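Local atomic coordinates of mitochondrial RNA-binding protein 2 (Trypanosoma brucei, PDB entry 2GIA), a protein that probably binds guide RNA and, together with mitochondrial RNA-binding protein 1, acts as an RNA matchmaker in mitochondrial RNA editing. Residues Val116-Ser120 and Arg121-Ala125; Leu174-Gln177 and Arg178-Gln182. One frame throughout, in Å; residues are numbered along the deposited sequence.

Contact 1 of 2, residues Val116-Ser120 and Arg121-Ala125; sequences VEVHS and RYTNA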
loop_
_atom_site.group_PDB
_atom_site.type_symbol
_atom_site.label_atom_id
_atom_site.label_comp_id
_atom_site.label_asym_id
_atom_site.label_seq_id
_atom_site.Cartn_x
_atom_site.Cartn_y
_atom_site.Cartn_z
ATOM N N VAL D 116 17.506 -14.477 8.775
ATOM C CA VAL D 116 16.363 -15.256 9.213
ATOM C C VAL D 116 16.730 -16.697 8.866
ATOM O O VAL D 116 17.173 -16.971 7.751
ATOM C CB VAL D 116 15.013 -14.882 8.509
ATOM C CG1 VAL D 116 15.140 -14.928 6.972
ATOM C CG2 VAL D 116 13.934 -15.862 8.948
ATOM N N GLU D 117 16.564 -17.599 9.829
ATOM C CA GLU D 117 16.867 -19.023 9.643
ATOM C C GLU D 117 15.605 -19.855 9.673
ATOM O O GLU D 117 14.735 -19.636 10.504
ATOM C CB GLU D 117 17.781 -19.528 10.755
ATOM C CG GLU D 117 19.199 -19.015 10.659
ATOM C CD GLU D 117 20.098 -19.672 11.688
ATOM O OE1 GLU D 117 19.946 -20.894 11.891
ATOM O OE2 GLU D 117 20.953 -18.982 12.280
ATOM N N VAL D 118 15.499 -20.805 8.755
ATOM C CA VAL D 118 14.352 -21.700 8.708
ATOM C C VAL D 118 14.934 -23.102 8.969
ATOM O O VAL D 118 15.861 -23.523 8.276
ATOM C CB VAL D 118 13.703 -21.706 7.305
ATOM C CG1 VAL D 118 12.427 -22.524 7.331
ATOM C CG2 VAL D 118 13.455 -20.263 6.825
ATOM N N HIS D 119 14.397 -23.804 9.967
ATOM C CA HIS D 119 14.862 -25.159 10.322
ATOM C C HIS D 119 13.705 -26.137 10.409
ATOM O O HIS D 119 12.729 -25.898 11.120
ATOM C CB HIS D 119 15.583 -25.175 11.679
ATOM C CG HIS D 119 16.822 -24.336 11.723
ATOM N ND1 HIS D 119 17.982 -24.680 11.058
ATOM C CD2 HIS D 119 17.077 -23.158 12.337
ATOM C CE1 HIS D 119 18.895 -23.748 11.262
ATOM N NE2 HIS D 119 18.372 -22.813 12.034
ATOM N N SER D 120 13.841 -27.242 9.680
ATOM C CA SER D 120 12.860 -28.325 9.638
ATOM C C SER D 120 13.628 -29.624 9.440
ATOM O O SER D 120 14.851 -29.608 9.307
ATOM C CB SER D 120 11.889 -28.133 8.472
ATOM O OG SER D 120 10.891 -27.192 8.813
ATOM N N ARG D 121 12.915 -30.747 9.423
ATOM C CA ARG D 121 13.573 -32.035 9.224
ATOM C C ARG D 121 13.766 -32.299 7.740
ATOM O O ARG D 121 14.282 -33.346 7.336
ATOM C CB ARG D 121 12.773 -33.168 9.878
ATOM C CG ARG D 121 13.395 -33.673 11.201
ATOM C CD ARG D 121 14.835 -34.208 11.008
ATOM N NE ARG D 121 15.815 -33.149 10.729
ATOM C CZ ARG D 121 17.022 -33.349 10.196
ATOM N NH1 ARG D 121 17.424 -34.576 9.869
ATOM N NH2 ARG D 121 17.836 -32.319 9.991
ATOM N N TYR D 122 13.354 -31.328 6.936
ATOM C CA TYR D 122 13.492 -31.414 5.494
ATOM C C TYR D 122 14.238 -30.188 4.978
ATOM O O TYR D 122 14.841 -30.224 3.905
ATOM C CB TYR D 122 12.110 -31.518 4.828
ATOM C CG TYR D 122 11.413 -32.837 5.103
ATOM C CD1 TYR D 122 12.023 -34.048 4.760
ATOM C CD2 TYR D 122 10.170 -32.881 5.744
ATOM C CE1 TYR D 122 11.418 -35.275 5.054
ATOM C CE2 TYR D 122 9.551 -34.103 6.046
ATOM C CZ TYR D 122 10.183 -35.299 5.698
ATOM O OH TYR D 122 9.601 -36.520 6.003
ATOM N N THR D 123 14.227 -29.108 5.755
ATOM C CA THR D 123 14.898 -27.889 5.314
ATOM C C THR D 123 15.716 -27.142 6.355
ATOM O O THR D 123 15.319 -27.010 7.508
ATOM C CB THR D 123 13.887 -26.882 4.723
ATOM O OG1 THR D 123 12.984 -26.451 5.746
ATOM C CG2 THR D 123 13.093 -27.520 3.628
ATOM N N ASN D 124 16.871 -26.659 5.924
ATOM C CA ASN D 124 17.748 -25.862 6.764
ATOM C C ASN D 124 18.178 -24.692 5.858
ATOM O O ASN D 124 19.091 -24.819 5.042
ATOM C CB ASN D 124 18.945 -26.710 7.234
ATOM C CG ASN D 124 20.061 -25.878 7.836
ATOM O OD1 ASN D 124 19.837 -24.760 8.310
ATOM N ND2 ASN D 124 21.281 -26.429 7.834
ATOM N N ALA D 125 17.516 -23.547 5.997
ATOM C CA ALA D 125 17.847 -22.398 5.137
ATOM C C ALA D 125 18.033 -21.081 5.863
ATOM O O ALA D 125 17.537 -20.906 6.989
ATOM C CB ALA D 125 16.761 -22.231 4.073
#
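V118 and A125 pair backbone to backbone in an antiparallel beta hairpin, where strand 116-119 turns back as strand 123-129 and forms one edge of a four-stranded antiparallel sheet within the chain. V116, at the start, faces helix 101-109 through R104 and V108, and its backbone pairs with F127. At E117 the alpha carbon donates a CA-H...O contact to A125 O (3.3 Å). The E117 side chain runs out extended beyond CG on the opposite face of the sheet from V118, and OE1 takes a hydrogen bond from H119 NE2 whose length, 2.5 Å, is unusually short and should be read with caution. V118 is the hydrogen-bonded partner of A125: V118 N gives to A125 O (2.7 Å) almost straight, and A125 N returns a bond to V118 O (2.8 Å). A branched valine suits a strand; the small A125 packs beside it, CB to CB 4.5 Å, and V118 also touches Y101 and F105 of helix 101-109 and L97. H119 sits in the non-hydrogen-bonded pair with N124, the two polar side chains lying alongside with ring and amide planes 30° apart; with CG of N124 anti to its own backbone nitrogen (chi1 167°), OD1 is carried to within 3.3 Å of H119 CE1. S120 opens the turn: its N gives to T123 O (2.6 Å), bent to 142°, while beside it OG1 of T123 rests against CB of S120 at 3.4 Å.

Contact 2 of 2, residues Leu174-Gln177 and Arg178-Gln182; sequences LMLQ and RFLTQ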
loop_
_atom_site.group_PDB
_atom_site.type_symbol
_atom_site.label_atom_id
_atom_site.label_comp_id
_atom_site.label_asym_id
_atom_site.label_seq_id
_atom_site.Cartn_x
_atom_site.Cartn_y
_atom_site.Cartn_z
ATOM N N LEU D 174 12.790 -6.443 -4.143
ATOM C CA LEU D 174 11.644 -5.527 -4.009
ATOM C C LEU D 174 10.379 -6.338 -4.273
ATOM O O LEU D 174 9.386 -6.204 -3.571
ATOM C CB LEU D 174 11.783 -4.396 -5.047
ATOM C CG LEU D 174 10.733 -3.287 -5.027
ATOM C CD1 LEU D 174 10.543 -2.796 -3.595
ATOM C CD2 LEU D 174 11.215 -2.115 -5.924
ATOM N N MET D 175 10.409 -7.194 -5.294
ATOM C CA MET D 175 9.256 -8.032 -5.578
ATOM C C MET D 175 8.903 -8.904 -4.390
ATOM O O MET D 175 7.740 -9.035 -4.053
ATOM C CB MET D 175 9.502 -8.933 -6.786
ATOM C CG MET D 175 9.524 -8.179 -8.101
ATOM S SD MET D 175 10.055 -9.233 -9.504
ATOM C CE MET D 175 8.597 -10.145 -9.556
ATOM N N LEU D 176 9.909 -9.500 -3.748
ATOM C CA LEU D 176 9.632 -10.352 -2.592
ATOM C C LEU D 176 9.078 -9.505 -1.432
ATOM O O LEU D 176 8.164 -9.939 -0.743
ATOM C CB LEU D 176 10.921 -11.095 -2.159
ATOM C CG LEU D 176 10.768 -12.030 -0.945
ATOM C CD1 LEU D 176 9.830 -13.202 -1.290
ATOM C CD2 LEU D 176 12.154 -12.531 -0.517
ATOM N N GLN D 177 9.617 -8.298 -1.217
ATOM C CA GLN D 177 9.113 -7.479 -0.117
ATOM C C GLN D 177 7.632 -7.106 -0.353
ATOM O O GLN D 177 6.829 -7.146 0.578
ATOM C CB GLN D 177 10.003 -6.212 0.063
ATOM C CG GLN D 177 9.844 -5.415 1.441
ATOM C CD GLN D 177 8.559 -4.562 1.545
ATOM O OE1 GLN D 177 8.014 -4.137 0.534
ATOM N NE2 GLN D 177 8.097 -4.279 2.787
ATOM N N ARG D 178 7.263 -6.743 -1.588
ATOM C CA ARG D 178 5.845 -6.382 -1.852
ATOM C C ARG D 178 4.952 -7.620 -1.770
ATOM O O ARG D 178 3.817 -7.560 -1.284
ATOM C CB ARG D 178 5.692 -5.710 -3.234
ATOM C CG ARG D 178 6.505 -4.390 -3.375
ATOM C CD ARG D 178 6.394 -3.507 -2.100
ATOM N NE ARG D 178 5.015 -3.082 -1.762
ATOM C CZ ARG D 178 4.643 -2.592 -0.570
ATOM N NH1 ARG D 178 5.536 -2.472 0.423
ATOM N NH2 ARG D 178 3.397 -2.137 -0.385
ATOM N N PHE D 179 5.453 -8.740 -2.283
ATOM C CA PHE D 179 4.692 -9.979 -2.243
ATOM C C PHE D 179 4.385 -10.376 -0.794
ATOM O O PHE D 179 3.237 -10.666 -0.464
ATOM C CB PHE D 179 5.472 -11.116 -2.926
ATOM C CG PHE D 179 4.742 -12.450 -2.875
ATOM C CD1 PHE D 179 5.011 -13.363 -1.855
ATOM C CD2 PHE D 179 3.804 -12.780 -3.839
ATOM C CE1 PHE D 179 4.355 -14.590 -1.815
ATOM C CE2 PHE D 179 3.132 -14.013 -3.824
ATOM C CZ PHE D 179 3.413 -14.927 -2.806
ATOM N N LEU D 180 5.412 -10.391 0.059
ATOM C CA LEU D 180 5.232 -10.731 1.464
ATOM C C LEU D 180 4.340 -9.697 2.140
ATOM O O LEU D 180 3.548 -10.033 3.030
ATOM C CB LEU D 180 6.579 -10.780 2.205
ATOM C CG LEU D 180 7.434 -11.979 1.739
ATOM C CD1 LEU D 180 8.723 -11.991 2.476
ATOM C CD2 LEU D 180 6.674 -13.308 1.952
ATOM N N THR D 181 4.488 -8.431 1.763
ATOM C CA THR D 181 3.603 -7.390 2.355
ATOM C C THR D 181 2.141 -7.713 2.023
ATOM O O THR D 181 1.259 -7.653 2.915
ATOM C CB THR D 181 3.994 -6.010 1.831
ATOM O OG1 THR D 181 5.274 -5.658 2.409
ATOM C CG2 THR D 181 2.934 -4.924 2.243
ATOM N N GLN D 182 1.864 -8.042 0.753
ATOM C CA GLN D 182 0.475 -8.416 0.368
ATOM C C GLN D 182 0.064 -9.707 1.109
ATOM O O GLN D 182 -1.032 -9.782 1.630
ATOM C CB GLN D 182 0.365 -8.695 -1.134
ATOM C CG GLN D 182 0.488 -7.408 -1.966
ATOM C CD GLN D 182 -0.803 -6.616 -1.922
ATOM O OE1 GLN D 182 -1.794 -6.978 -2.553
ATOM N NE2 GLN D 182 -0.799 -5.557 -1.174
HETATM O O HOH W 1 5.991 -2.278 3.492
#
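Q177 and R178, neighbours in sequence, send their side chains out alongside each other. The glutamine leaves with CG anti to the backbone nitrogen and then bends at chi2 (-75°), which swings its amide forward, to lie beside T181 on the following turn; the folded chain of the arginine brings NH1 beside OE1. The planes of the two groups end 27° apart, and R178 NH1 donates to Q177 OE1 (3.0 Å) on a lone pair in the plane of the amide. A water accepts from both Q177 NE2 and R178 NH1, at the edge of the guanidinium, closing a small ring. Stronger partners lie beyond: E110 takes a hydrogen bond from Q177 NE2, and D144 of the mitochondrial RNA-binding protein 1 chain makes a salt bridge with R178 NE, so a residue with several N-H groups serves well at this interface. All of this rides on helix 170-187, whose regular i to i+4 bonds include L180 N to L176 O, 2.9 Å. T181 adds a second grip one turn on from Q177: with OG1 anti to its carbonyl carbon (chi1 -70°), the hydroxyl bonds back to Q177 O at 2.8 Å, while T181 N reaches that oxygen from the other face of the carbonyl. CB of T181 lies on one face of the R178 guanidinium, displaced toward its rim. On another side of the helix, L176 and L180 cross at a slant, CG of the first 4.0 Å from CD1 of the second; these branched apolar residues suit the seam with helix 101-109, where L176 touches L109 and L180 touches F105 and L106.

Both contacts are local, but contact 1 closes a hairpin at a sheet edge and contact 2 lies along a single helix. Contact 1 is partly buried, its centre about 15 Å from the chain centre, and no other protein chain of the assembly touches it. Contact 2 is buried, its centre about 11 Å from the chain centre, and borders mitochondrial RNA-binding protein 1. Of its polar side chains, R178 reaches across to a neighbouring chain, whereas Q177 bonds to E110 within its own; E117, H119 and N124 of contact 1 gather on one sheet face, at the surface. The contacts' centres are 21 Å apart and their nearest atoms about 8 Å, yet F105 of helix 101-109 meets both V118 and L180.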